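Local coordinates for protein tetraacyldisaccharide 4'-kinase (Aquifex aeolicus, PDB 4EHX) that probably transfers the gamma-phosphate of ATP to the 4'-position of a tetraacyldisaccharide 1-phosphate, giving lipid IVA in lipid A biosynthesis, at residues I31-V36 with H147-I152; I39-L44 with V134-D139; G272-T277 with N290-N295. One frame throughout, in Å; residues are numbered along the deposited sequence.

Contact 1 (I31-V36 with H147-I152); sequences IKKLPV and HRDLNI
Lys33 lays its aliphatic chain beside the imidazole of His147. The two side chains run in the same direction, and the closest approach is CD of Lys33 to CD2 of His147 at 3.4 Å. CG of Lys33 is anti to its backbone N (chi1 173°), and a bend at chi2 sets CD against the ring. The backbone is tied one residue earlier: N of His147 gives a nearly straight bond to O of Lys32 at 2.8 Å. CG2 of Ile31 touches that same nitrogen. The contact lies at the surface, where the loop after helix 7-25 meets the turn that leads into strand 150-156 of the P-loop kinase fold. Here NE2 of His147 bonds OD1 of Asp149 at 3.0 Å; OD1 lies in the ring plane, while NE2 stands above the carboxylate plane. OD2 of Asp149 takes the backbone N of Val38. NZ of Lys33 stops short of a salt bridge, 4.4 Å from OD1 of Asp149. One water bridges these two atoms. Another accepts from NZ and lies within bonding distance of OD2 and of O of Val36, more acceptors than it has protons for. NZ also bonds O of Leu34. A third water joins N of Leu34 to O of His147.

Contact 2 (I39-L44 with V134-D139); sequences ISVGNL and VFILDD
Leu137 packs against Ser40 on one face of the sheet, its CD1 3.8 Å from CB of Ser40. An alanine here would probably strip CB of Ser40 of its contacts with CD1 and CG and open a gap there. Three backbone bonds join the parallel strands. N of Ile39 gives an almost straight bond to O of Phe135 at 2.9 Å. O of Ile39 takes N of Leu137 at 2.8 Å, and CA of Ile136 adds a CH contact to that oxygen. O of Leu137 then accepts N of Val41 at 2.9 Å. On its other edge, strand 38-43 uses N and O of Ser40 to bond Leu150 and Ile152. These are inner strands of the P-loop kinase core, and strand 38-43 runs into the predicted ATP-binding loop that starts at Ser45. On the other face CG2 of Val41 meets CG2 of Ile136 at 4.1 Å. The polar ends find partners further out. OD2 of Asp138 bonds OG of Ser71. OD1 of Asp139 forms a salt bridge with Arg171 and accepts from a water that also takes N of Asn43, at a long 3.3 Å. Asn43 bonds O of Ser45 through ND2 and NE2 of Gln142 through O.

Contact 3 (G272-T277 with N290-N295); sequences GEIYLT and NVFALN
Asn290 reaches across to the chain just ahead of strand 275-277. Its CB lies 3.2 Å from O of Glu273. CG sits between the backbone N and the carbonyl carbon (chi1 61°) and is 3.4 Å from the same oxygen. At the tip, ND2 donates to that oxygen at 2.8 Å, with a bent N-H...O angle of 138°. ND2 also stands at the edge of the Tyr275 ring, 3.6 Å from CE1. The amide and ring are turned 79° from each other, while the two side chains run alongside in one direction. OH of Tyr275 bonds N of Glu270. O of Asn290 accepts N of Tyr275, the first of three backbone bonds of the parallel pair. N of Phe292 to O of Tyr275 and N of Thr277 to O of Phe292 follow. On one face CD2 of Leu276 rests on CB of Phe292 at 3.7 Å. CG2 of Ile274 approaches the Phe292 ring near CD1. On the other face CG2 of Thr277 meets CG1 of Val291 at 3.9 Å. Beyond this a water bridges O of Thr277 and N of Leu294. The short helix 279-282 lies between the two strands in the chain. Strand 229-233 borders strand 275-277, strand 201-212 pairs antiparallel with strand 291-300, and helix 237-248 packs on Leu276 and Leu294.

In the fold
From the N terminus, the chain leaves helix 7-25 and enters contact 1 at 31-36, then contact 2 at 39-44. It passes through the predicted ATP-binding loop before 134-139 closes contact 2. Segment 147-152 closes contact 1 soon after, so the smaller loop lies within the larger one. Contact 1 joins the loop after helix 7-25 to the approach to strand 150-156. The two contacts touch: strand 150-156 pairs with strand 38-43 on the side away from strand 134-138, and Val36 packs on Phe135. Contact 3 comes later and in series. It closes a short loop by pairing strand 275-277 with strand 291-300, its centre about 40 Å from that of contact 1, across the chain's centre.

Contact 1 (I31-V36 with H147-I152)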
ATOM      1  N   ILE A  31      24.312  -1.971  -5.082  1.00 24.72           N
ATOM      2  CA  ILE A  31      22.940  -2.073  -5.552  1.00 23.43           C
ATOM      3  C   ILE A  31      22.824  -3.378  -6.340  1.00 24.78           C
ATOM      4  O   ILE A  31      23.474  -3.547  -7.373  1.00 28.82           O
ATOM      5  CB  ILE A  31      22.548  -0.848  -6.396  1.00 20.56           C
ATOM      6  CG1 ILE A  31      22.625   0.412  -5.510  1.00 18.49           C
ATOM      7  CG2 ILE A  31      21.121  -1.017  -6.959  1.00 22.22           C
ATOM      8  CD1 ILE A  31      22.441   1.736  -6.253  1.00 27.17           C
ATOM      9  N   LYS A  32      22.021  -4.306  -5.827  1.00 23.08           N
ATOM     10  CA  LYS A  32      21.893  -5.638  -6.434  1.00 25.69           C
ATOM     11  C   LYS A  32      20.863  -5.649  -7.555  1.00 25.06           C
ATOM     12  O   LYS A  32      19.929  -4.868  -7.543  1.00 22.04           O
ATOM     13  CB  LYS A  32      21.544  -6.664  -5.353  1.00 24.99           C
ATOM     14  CG  LYS A  32      22.554  -6.621  -4.199  1.00 32.90           C
ATOM     15  CD  LYS A  32      22.236  -7.612  -3.090  1.00 41.66           C
ATOM     16  CE  LYS A  32      22.603  -9.022  -3.501  1.00 47.94           C
ATOM     17  NZ  LYS A  32      23.934  -9.064  -4.167  1.00 55.62           N
ATOM     18  N   LYS A  33      21.021  -6.554  -8.514  1.00 23.27           N
ATOM     19  CA  LYS A  33      20.172  -6.539  -9.698  1.00 27.81           C
ATOM     20  C   LYS A  33      19.526  -7.887  -9.944  1.00 26.35           C
ATOM     21  O   LYS A  33      20.217  -8.864 -10.215  1.00 25.62           O
ATOM     22  CB  LYS A  33      21.014  -6.144 -10.916  1.00 30.06           C
ATOM     23  CG  LYS A  33      20.287  -6.248 -12.244  1.00 31.72           C
ATOM     24  CD  LYS A  33      19.416  -5.052 -12.504  1.00 28.67           C
ATOM     25  CE  LYS A  33      18.975  -4.983 -13.969  1.00 28.26           C
ATOM     26  NZ  LYS A  33      18.156  -6.175 -14.372  1.00 27.34           N
ATOM     27  N   LEU A  34      18.203  -7.951  -9.840  1.00 23.55           N
ATOM     28  CA  LEU A  34      17.477  -9.165 -10.237  1.00 21.43           C
ATOM     29  C   LEU A  34      17.410  -9.279 -11.762  1.00 23.82           C
ATOM     30  O   LEU A  34      17.437  -8.265 -12.465  1.00 25.66           O
ATOM     31  CB  LEU A  34      16.068  -9.175  -9.635  1.00 20.62           C
ATOM     32  CG  LEU A  34      16.034  -9.385  -8.116  1.00 23.70           C
ATOM     33  CD1 LEU A  34      14.653  -9.025  -7.560  1.00 21.82           C
ATOM     34  CD2 LEU A  34      16.410 -10.830  -7.747  1.00 24.15           C
ATOM     35  N   PRO A  35      17.344 -10.524 -12.280  1.00 26.94           N
ATOM     36  CA  PRO A  35      17.372 -10.774 -13.728  1.00 30.22           C
ATOM     37  C   PRO A  35      16.024 -10.603 -14.424  1.00 37.04           C
ATOM     38  O   PRO A  35      15.931 -10.937 -15.602  1.00 34.73           O
ATOM     39  CB  PRO A  35      17.825 -12.237 -13.817  1.00 29.85           C
ATOM     40  CG  PRO A  35      17.280 -12.858 -12.570  1.00 33.77           C
ATOM     41  CD  PRO A  35      17.437 -11.775 -11.506  1.00 24.69           C
ATOM     42  N   VAL A  36      14.997 -10.119 -13.728  1.00 22.21           N
ATOM     43  CA  VAL A  36      13.771  -9.713 -14.411  1.00 21.03           C
ATOM     44  C   VAL A  36      13.468  -8.275 -13.999  1.00 24.76           C
ATOM     45  O   VAL A  36      14.045  -7.787 -13.045  1.00 22.92           O
ATOM     46  CB  VAL A  36      12.557 -10.633 -14.074  1.00 29.11           C
ATOM     47  CG1 VAL A  36      12.815 -12.062 -14.528  1.00 31.32           C
ATOM     48  CG2 VAL A  36      12.226 -10.592 -12.573  1.00 23.33           C
ATOM     49  N   HIS A 147      18.136  -2.797  -7.129  1.00 17.68           N
ATOM     50  CA  HIS A 147      17.905  -2.014  -8.338  1.00 18.11           C
ATOM     51  C   HIS A 147      16.441  -2.095  -8.733  1.00 18.65           C
ATOM     52  O   HIS A 147      15.852  -3.181  -8.696  1.00 20.88           O
ATOM     53  CB  HIS A 147      18.724  -2.537  -9.525  1.00 18.77           C
ATOM     54  CG  HIS A 147      18.373  -1.860 -10.818  1.00 21.86           C
ATOM     55  ND1 HIS A 147      18.755  -0.566 -11.103  1.00 19.99           N
ATOM     56  CD2 HIS A 147      17.620  -2.266 -11.869  1.00 23.64           C
ATOM     57  CE1 HIS A 147      18.272  -0.212 -12.282  1.00 22.26           C
ATOM     58  NE2 HIS A 147      17.580  -1.227 -12.768  1.00 24.63           N
ATOM     59  N   ARG A 148      15.859  -0.963  -9.119  1.00 18.17           N
ATOM     60  CA  ARG A 148      14.551  -0.988  -9.781  1.00 18.06           C
ATOM     61  C   ARG A 148      14.648  -0.327 -11.150  1.00 21.07           C
ATOM     62  O   ARG A 148      15.332   0.676 -11.323  1.00 20.84           O
ATOM     63  CB  ARG A 148      13.422  -0.385  -8.906  1.00 18.61           C
ATOM     64  CG  ARG A 148      13.434   1.135  -8.679  1.00 16.29           C
ATOM     65  CD  ARG A 148      14.645   1.638  -7.861  1.00 16.23           C
ATOM     66  NE  ARG A 148      14.889   0.779  -6.686  1.00 18.97           N
ATOM     67  CZ  ARG A 148      14.224   0.849  -5.537  1.00 19.12           C
ATOM     68  NH1 ARG A 148      13.297   1.779  -5.349  1.00 14.97           N
ATOM     69  NH2 ARG A 148      14.515   0.006  -4.548  1.00 17.11           N
ATOM     70  N   ASP A 149      13.964  -0.913 -12.123  1.00 18.60           N
ATOM     71  CA  ASP A 149      13.953  -0.406 -13.492  1.00 21.38           C
ATOM     72  C   ASP A 149      12.975   0.754 -13.684  1.00 23.64           C
ATOM     73  O   ASP A 149      13.104   1.552 -14.621  1.00 22.10           O
ATOM     74  CB  ASP A 149      13.615  -1.555 -14.433  1.00 20.91           C
ATOM     75  CG  ASP A 149      14.601  -2.695 -14.298  1.00 28.08           C
ATOM     76  OD1 ASP A 149      15.751  -2.557 -14.803  1.00 24.73           O
ATOM     77  OD2 ASP A 149      14.246  -3.716 -13.667  1.00 26.07           O
ATOM     78  N   LEU A 150      11.998   0.843 -12.789  1.00 20.48           N
ATOM     79  CA  LEU A 150      11.049   1.942 -12.803  1.00 19.39           C
ATOM     80  C   LEU A 150      10.722   2.298 -11.364  1.00 21.38           C
ATOM     81  O   LEU A 150      10.085   1.514 -10.645  1.00 20.71           O
ATOM     82  CB  LEU A 150       9.774   1.551 -13.563  1.00 22.08           C
ATOM     83  CG  LEU A 150       8.665   2.618 -13.672  1.00 23.88           C
ATOM     84  CD1 LEU A 150       9.192   3.915 -14.287  1.00 21.49           C
ATOM     85  CD2 LEU A 150       7.483   2.102 -14.482  1.00 23.79           C
ATOM     86  N   ASN A 151      11.162   3.487 -10.954  1.00 20.29           N
ATOM     87  CA  ASN A 151      11.066   3.925  -9.569  1.00 22.03           C
ATOM     88  C   ASN A 151       9.902   4.888  -9.440  1.00 22.90           C
ATOM     89  O   ASN A 151      10.021   6.056  -9.805  1.00 20.82           O
ATOM     90  CB  ASN A 151      12.376   4.617  -9.153  1.00 16.30           C
ATOM     91  CG  ASN A 151      12.584   4.592  -7.663  1.00 19.74           C
ATOM     92  OD1 ASN A 151      11.963   3.800  -6.961  1.00 21.24           O
ATOM     93  ND2 ASN A 151      13.461   5.454  -7.166  1.00 19.59           N
ATOM     94  N   ILE A 152       8.773   4.395  -8.947  1.00 18.63           N
ATOM     95  CA  ILE A 152       7.558   5.198  -8.885  1.00 17.15           C
ATOM     96  C   ILE A 152       7.363   5.750  -7.484  1.00 18.98           C
ATOM     97  O   ILE A 152       7.320   4.999  -6.507  1.00 18.67           O
ATOM     98  CB  ILE A 152       6.325   4.387  -9.277  1.00 20.50           C
ATOM     99  CG1 ILE A 152       6.508   3.799 -10.683  1.00 20.93           C
ATOM    100  CG2 ILE A 152       5.071   5.291  -9.220  1.00 19.25           C
ATOM    101  CD1 ILE A 152       5.318   2.885 -11.148  1.00 17.30           C
TER
HETATM  102  O   HOH W   1      15.782  -5.648 -12.650  1.00 21.55           O
HETATM  103  O   HOH W   2      16.315  -5.049 -16.041  1.00 42.25           O
HETATM  104  O   HOH W   3      16.774  -5.508  -9.979  1.00 18.58           O

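Contact 2 (I39-L44 with V134-D139)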
ATOM      1  N   ILE A  39       9.715  -3.017 -10.649  1.00 15.65           N
ATOM      2  CA  ILE A  39       9.072  -1.726 -10.534  1.00 18.77           C
ATOM      3  C   ILE A  39       8.890  -1.472  -9.048  1.00 20.79           C
ATOM      4  O   ILE A  39       8.376  -2.323  -8.343  1.00 22.73           O
ATOM      5  CB  ILE A  39       7.691  -1.747 -11.185  1.00 19.98           C
ATOM      6  CG1 ILE A  39       7.802  -2.144 -12.666  1.00 22.62           C
ATOM      7  CG2 ILE A  39       6.997  -0.376 -11.020  1.00 16.75           C
ATOM      8  CD1 ILE A  39       6.442  -2.531 -13.305  1.00 22.82           C
ATOM      9  N   SER A  40       9.306  -0.309  -8.561  1.00 16.86           N
ATOM     10  CA  SER A  40       9.093   0.001  -7.160  1.00 14.15           C
ATOM     11  C   SER A  40       7.946   0.986  -7.016  1.00 19.57           C
ATOM     12  O   SER A  40       7.829   1.936  -7.785  1.00 19.73           O
ATOM     13  CB  SER A  40      10.363   0.581  -6.521  1.00 15.61           C
ATOM     14  OG  SER A  40      10.128   0.884  -5.156  1.00 17.72           O
ATOM     15  N   VAL A  41       7.093   0.738  -6.028  1.00 21.44           N
ATOM     16  CA  VAL A  41       6.080   1.693  -5.617  1.00 18.02           C
ATOM     17  C   VAL A  41       6.438   2.139  -4.218  1.00 22.51           C
ATOM     18  O   VAL A  41       6.700   1.315  -3.330  1.00 20.47           O
ATOM     19  CB  VAL A  41       4.646   1.081  -5.651  1.00 15.77           C
ATOM     20  CG1 VAL A  41       3.614   2.125  -5.150  1.00 18.29           C
ATOM     21  CG2 VAL A  41       4.324   0.622  -7.070  1.00 16.39           C
ATOM     22  N   GLY A  42       6.476   3.447  -4.001  1.00 18.69           N
ATOM     23  CA  GLY A  42       6.849   3.931  -2.696  1.00 20.43           C
ATOM     24  C   GLY A  42       6.377   5.342  -2.419  1.00 24.58           C
ATOM     25  O   GLY A  42       5.740   5.996  -3.254  1.00 20.59           O
ATOM     26  N   ASN A  43       6.690   5.814  -1.229  1.00 22.85           N
ATOM     27  CA  ASN A  43       6.403   7.200  -0.896  1.00 27.11           C
ATOM     28  C   ASN A  43       7.403   7.731   0.129  1.00 28.29           C
ATOM     29  O   ASN A  43       8.330   7.018   0.551  1.00 24.09           O
ATOM     30  CB  ASN A  43       4.957   7.377  -0.450  1.00 31.19           C
ATOM     31  CG  ASN A  43       4.759   7.036   0.993  1.00 36.40           C
ATOM     32  OD1 ASN A  43       5.315   6.056   1.484  1.00 36.80           O
ATOM     33  ND2 ASN A  43       3.984   7.853   1.696  1.00 43.21           N
ATOM     34  N   LEU A  44       7.238   8.989   0.502  1.00 28.73           N
ATOM     35  CA  LEU A  44       8.221   9.649   1.348  1.00 33.01           C
ATOM     36  C   LEU A  44       7.787   9.689   2.802  1.00 32.19           C
ATOM     37  O   LEU A  44       8.600   9.926   3.681  1.00 36.94           O
ATOM     38  CB  LEU A  44       8.473  11.083   0.858  1.00 29.40           C
ATOM     39  CG  LEU A  44       9.235  11.244  -0.451  1.00 32.39           C
ATOM     40  CD1 LEU A  44       9.518  12.711  -0.703  1.00 31.38           C
ATOM     41  CD2 LEU A  44      10.530  10.464  -0.387  1.00 34.05           C
ATOM     42  N   VAL A 134       7.841 -10.291 -13.637  1.00 18.40           N
ATOM     43  CA  VAL A 134       8.090  -8.924 -13.167  1.00 19.67           C
ATOM     44  C   VAL A 134       7.831  -8.852 -11.672  1.00 20.26           C
ATOM     45  O   VAL A 134       6.952  -9.553 -11.156  1.00 20.69           O
ATOM     46  CB  VAL A 134       7.205  -7.889 -13.927  1.00 20.28           C
ATOM     47  CG1 VAL A 134       5.696  -8.238 -13.787  1.00 18.38           C
ATOM     48  CG2 VAL A 134       7.498  -6.458 -13.449  1.00 18.89           C
ATOM     49  N   PHE A 135       8.618  -8.041 -10.962  1.00 19.04           N
ATOM     50  CA  PHE A 135       8.391  -7.791  -9.546  1.00 19.31           C
ATOM     51  C   PHE A 135       7.882  -6.384  -9.301  1.00 20.35           C
ATOM     52  O   PHE A 135       8.290  -5.436  -9.972  1.00 18.57           O
ATOM     53  CB  PHE A 135       9.684  -7.935  -8.745  1.00 14.47           C
ATOM     54  CG  PHE A 135      10.186  -9.326  -8.675  1.00 21.30           C
ATOM     55  CD1 PHE A 135       9.553 -10.256  -7.862  1.00 17.25           C
ATOM     56  CD2 PHE A 135      11.310  -9.705  -9.401  1.00 19.77           C
ATOM     57  CE1 PHE A 135      10.030 -11.566  -7.777  1.00 21.41           C
ATOM     58  CE2 PHE A 135      11.792 -11.008  -9.324  1.00 20.31           C
ATOM     59  CZ  PHE A 135      11.148 -11.936  -8.505  1.00 23.84           C
ATOM     60  N   ILE A 136       6.987  -6.254  -8.328  1.00 19.53           N
ATOM     61  CA  ILE A 136       6.599  -4.934  -7.854  1.00 13.62           C
ATOM     62  C   ILE A 136       7.039  -4.856  -6.394  1.00 17.20           C
ATOM     63  O   ILE A 136       6.701  -5.732  -5.591  1.00 16.51           O
ATOM     64  CB  ILE A 136       5.068  -4.724  -7.928  1.00 16.06           C
ATOM     65  CG1 ILE A 136       4.572  -4.724  -9.386  1.00 20.29           C
ATOM     66  CG2 ILE A 136       4.666  -3.436  -7.216  1.00 16.21           C
ATOM     67  CD1 ILE A 136       3.041  -4.893  -9.485  1.00 17.85           C
ATOM     68  N   LEU A 137       7.791  -3.819  -6.044  1.00 15.09           N
ATOM     69  CA  LEU A 137       8.120  -3.636  -4.640  1.00 16.70           C
ATOM     70  C   LEU A 137       6.987  -2.805  -4.070  1.00 22.75           C
ATOM     71  O   LEU A 137       6.714  -1.690  -4.539  1.00 22.87           O
ATOM     72  CB  LEU A 137       9.439  -2.864  -4.455  1.00 17.40           C
ATOM     73  CG  LEU A 137      10.639  -3.269  -5.321  1.00 20.81           C
ATOM     74  CD1 LEU A 137      11.910  -2.512  -4.854  1.00 22.48           C
ATOM     75  CD2 LEU A 137      10.878  -4.779  -5.245  1.00 23.48           C
ATOM     76  N   ASP A 138       6.295  -3.334  -3.077  1.00 17.76           N
ATOM     77  CA  ASP A 138       5.348  -2.470  -2.414  1.00 23.69           C
ATOM     78  C   ASP A 138       6.167  -1.776  -1.317  1.00 20.84           C
ATOM     79  O   ASP A 138       6.849  -2.408  -0.507  1.00 35.52           O
ATOM     80  CB  ASP A 138       4.095  -3.206  -1.923  1.00 36.89           C
ATOM     81  CG  ASP A 138       4.352  -4.046  -0.713  1.00 41.48           C
ATOM     82  OD1 ASP A 138       5.529  -4.346  -0.471  1.00 41.25           O
ATOM     83  OD2 ASP A 138       3.383  -4.422  -0.013  1.00 32.42           O
ATOM     84  N   ASP A 139       6.142  -0.469  -1.333  1.00 30.01           N
ATOM     85  CA  ASP A 139       6.904   0.280  -0.368  1.00 21.68           C
ATOM     86  C   ASP A 139       8.416   0.063  -0.527  1.00 23.23           C
ATOM     87  O   ASP A 139       9.115  -0.322   0.413  1.00 20.60           O
ATOM     88  CB  ASP A 139       6.437  -0.049   1.053  1.00 24.75           C
ATOM     89  CG  ASP A 139       6.803   1.047   2.020  1.00 31.97           C
ATOM     90  OD1 ASP A 139       6.887   2.197   1.544  1.00 26.38           O
ATOM     91  OD2 ASP A 139       7.035   0.774   3.215  1.00 35.29           O
TER
HETATM   92  O   HOH W   4       8.729   3.557  -0.004  1.00 21.50           O

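Contact 3 (G272-T277 with N290-N295)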
ATOM      1  N   GLY A 272     -28.412 -11.534  10.190  1.00 43.80           N
ATOM      2  CA  GLY A 272     -29.412 -10.671   9.589  1.00 47.43           C
ATOM      3  C   GLY A 272     -29.031  -9.204   9.499  1.00 56.70           C
ATOM      4  O   GLY A 272     -29.718  -8.425   8.837  1.00 58.94           O
ATOM      5  N   GLU A 273     -27.949  -8.810  10.165  1.00 39.95           N
ATOM      6  CA  GLU A 273     -27.484  -7.428  10.058  1.00 35.68           C
ATOM      7  C   GLU A 273     -26.342  -7.350   9.050  1.00 28.95           C
ATOM      8  O   GLU A 273     -25.671  -8.350   8.777  1.00 31.71           O
ATOM      9  CB  GLU A 273     -27.039  -6.870  11.416  1.00 37.96           C
ATOM     10  CG  GLU A 273     -28.121  -6.857  12.492  1.00 43.65           C
ATOM     11  CD  GLU A 273     -29.113  -5.707  12.340  1.00 55.00           C
ATOM     12  OE1 GLU A 273     -28.772  -4.710  11.675  1.00 44.36           O
ATOM     13  OE2 GLU A 273     -30.236  -5.800  12.892  1.00 56.58           O
ATOM     14  N   ILE A 274     -26.134  -6.157   8.498  1.00 29.83           N
ATOM     15  CA  ILE A 274     -25.015  -5.902   7.601  1.00 30.59           C
ATOM     16  C   ILE A 274     -23.978  -5.024   8.279  1.00 30.79           C
ATOM     17  O   ILE A 274     -24.319  -4.019   8.893  1.00 39.58           O
ATOM     18  CB  ILE A 274     -25.468  -5.209   6.307  1.00 35.93           C
ATOM     19  CG1 ILE A 274     -26.472  -6.098   5.570  1.00 43.25           C
ATOM     20  CG2 ILE A 274     -24.247  -4.879   5.425  1.00 33.10           C
ATOM     21  CD1 ILE A 274     -27.057  -5.462   4.327  1.00 57.37           C
ATOM     22  N   TYR A 275     -22.712  -5.421   8.166  1.00 33.28           N
ATOM     23  CA  TYR A 275     -21.618  -4.681   8.780  1.00 33.62           C
ATOM     24  C   TYR A 275     -20.674  -4.133   7.723  1.00 33.70           C
ATOM     25  O   TYR A 275     -20.436  -4.766   6.688  1.00 29.48           O
ATOM     26  CB  TYR A 275     -20.820  -5.565   9.746  1.00 27.37           C
ATOM     27  CG  TYR A 275     -21.638  -6.097  10.900  1.00 35.42           C
ATOM     28  CD1 TYR A 275     -22.442  -7.212  10.745  1.00 28.10           C
ATOM     29  CD2 TYR A 275     -21.609  -5.475  12.139  1.00 28.61           C
ATOM     30  CE1 TYR A 275     -23.210  -7.698  11.801  1.00 27.76           C
ATOM     31  CE2 TYR A 275     -22.366  -5.950  13.196  1.00 30.71           C
ATOM     32  CZ  TYR A 275     -23.164  -7.060  13.019  1.00 27.23           C
ATOM     33  OH  TYR A 275     -23.904  -7.520  14.075  1.00 34.10           O
ATOM     34  N   LEU A 276     -20.133  -2.954   8.007  1.00 30.53           N
ATOM     35  CA  LEU A 276     -19.056  -2.373   7.211  1.00 27.42           C
ATOM     36  C   LEU A 276     -17.850  -2.145   8.099  1.00 34.29           C
ATOM     37  O   LEU A 276     -17.985  -1.694   9.235  1.00 38.29           O
ATOM     38  CB  LEU A 276     -19.490  -1.044   6.585  1.00 31.25           C
ATOM     39  CG  LEU A 276     -20.664  -1.160   5.616  1.00 41.58           C
ATOM     40  CD1 LEU A 276     -20.898   0.164   4.902  1.00 42.83           C
ATOM     41  CD2 LEU A 276     -20.399  -2.284   4.622  1.00 39.89           C
ATOM     42  N   THR A 277     -16.672  -2.470   7.582  1.00 29.45           N
ATOM     43  CA  THR A 277     -15.433  -2.254   8.311  1.00 29.73           C
ATOM     44  C   THR A 277     -14.330  -1.991   7.289  1.00 32.27           C
ATOM     45  O   THR A 277     -14.617  -1.826   6.095  1.00 29.95           O
ATOM     46  CB  THR A 277     -15.085  -3.458   9.215  1.00 30.29           C
ATOM     47  OG1 THR A 277     -13.920  -3.157   9.994  1.00 30.40           O
ATOM     48  CG2 THR A 277     -14.836  -4.728   8.371  1.00 26.45           C
ATOM     49  N   ASN A 290     -21.829 -11.512   6.211  1.00 36.41           N
ATOM     50  CA  ASN A 290     -22.584 -10.269   6.320  1.00 31.94           C
ATOM     51  C   ASN A 290     -21.693  -9.059   6.639  1.00 36.89           C
ATOM     52  O   ASN A 290     -22.191  -8.012   7.039  1.00 30.53           O
ATOM     53  CB  ASN A 290     -23.753 -10.398   7.322  1.00 28.91           C
ATOM     54  CG  ASN A 290     -23.293 -10.741   8.755  1.00 34.73           C
ATOM     55  OD1 ASN A 290     -22.196 -11.269   8.972  1.00 36.82           O
ATOM     56  ND2 ASN A 290     -24.150 -10.446   9.736  1.00 32.87           N
ATOM     57  N   VAL A 291     -20.384  -9.207   6.424  1.00 31.19           N
ATOM     58  CA  VAL A 291     -19.396  -8.173   6.748  1.00 26.02           C
ATOM     59  C   VAL A 291     -18.639  -7.767   5.489  1.00 33.06           C
ATOM     60  O   VAL A 291     -18.113  -8.628   4.791  1.00 31.83           O
ATOM     61  CB  VAL A 291     -18.394  -8.692   7.786  1.00 30.52           C
ATOM     62  CG1 VAL A 291     -17.360  -7.633   8.122  1.00 30.88           C
ATOM     63  CG2 VAL A 291     -19.129  -9.173   9.042  1.00 31.74           C
ATOM     64  N   PHE A 292     -18.586  -6.461   5.213  1.00 27.80           N
ATOM     65  CA  PHE A 292     -18.032  -5.931   3.967  1.00 29.06           C
ATOM     66  C   PHE A 292     -17.093  -4.753   4.210  1.00 33.44           C
ATOM     67  O   PHE A 292     -17.131  -4.120   5.269  1.00 29.94           O
ATOM     68  CB  PHE A 292     -19.171  -5.452   3.054  1.00 29.60           C
ATOM     69  CG  PHE A 292     -20.204  -6.506   2.769  1.00 29.36           C
ATOM     70  CD1 PHE A 292     -21.247  -6.729   3.653  1.00 32.79           C
ATOM     71  CD2 PHE A 292     -20.124  -7.278   1.623  1.00 33.73           C
ATOM     72  CE1 PHE A 292     -22.190  -7.710   3.399  1.00 37.13           C
ATOM     73  CE2 PHE A 292     -21.070  -8.257   1.359  1.00 37.46           C
ATOM     74  CZ  PHE A 292     -22.100  -8.475   2.253  1.00 36.57           C
ATOM     75  N   ALA A 293     -16.261  -4.458   3.212  1.00 30.84           N
ATOM     76  CA  ALA A 293     -15.437  -3.252   3.201  1.00 27.06           C
ATOM     77  C   ALA A 293     -15.774  -2.423   1.961  1.00 33.25           C
ATOM     78  O   ALA A 293     -16.382  -2.921   1.021  1.00 30.12           O
ATOM     79  CB  ALA A 293     -13.938  -3.610   3.227  1.00 25.84           C
ATOM     80  N   LEU A 294     -15.399  -1.152   1.968  1.00 32.33           N
ATOM     81  CA  LEU A 294     -15.611  -0.319   0.804  1.00 31.13           C
ATOM     82  C   LEU A 294     -14.502  -0.581  -0.217  1.00 29.50           C
ATOM     83  O   LEU A 294     -13.350  -0.835   0.143  1.00 28.19           O
ATOM     84  CB  LEU A 294     -15.629   1.150   1.201  1.00 29.05           C
ATOM     85  CG  LEU A 294     -16.586   1.535   2.333  1.00 34.13           C
ATOM     86  CD1 LEU A 294     -16.436   3.014   2.682  1.00 36.98           C
ATOM     87  CD2 LEU A 294     -18.019   1.212   1.959  1.00 35.61           C
ATOM     88  N   ASN A 295     -14.855  -0.527  -1.493  1.00 32.63           N
ATOM     89  CA  ASN A 295     -13.872  -0.741  -2.545  1.00 35.52           C
ATOM     90  C   ASN A 295     -13.775   0.487  -3.429  1.00 38.09           C
ATOM     91  O   ASN A 295     -14.768   0.935  -4.007  1.00 32.33           O
ATOM     92  CB  ASN A 295     -14.232  -1.979  -3.372  1.00 38.90           C
ATOM     93  CG  ASN A 295     -13.067  -2.485  -4.211  1.00 46.73           C
ATOM     94  OD1 ASN A 295     -11.933  -2.022  -4.074  1.00 51.67           O
ATOM     95  ND2 ASN A 295     -13.340  -3.454  -5.069  1.00 43.80           N
TER
HETATM   96  O   HOH W   5     -13.981  -0.048   4.069  1.00 31.96           O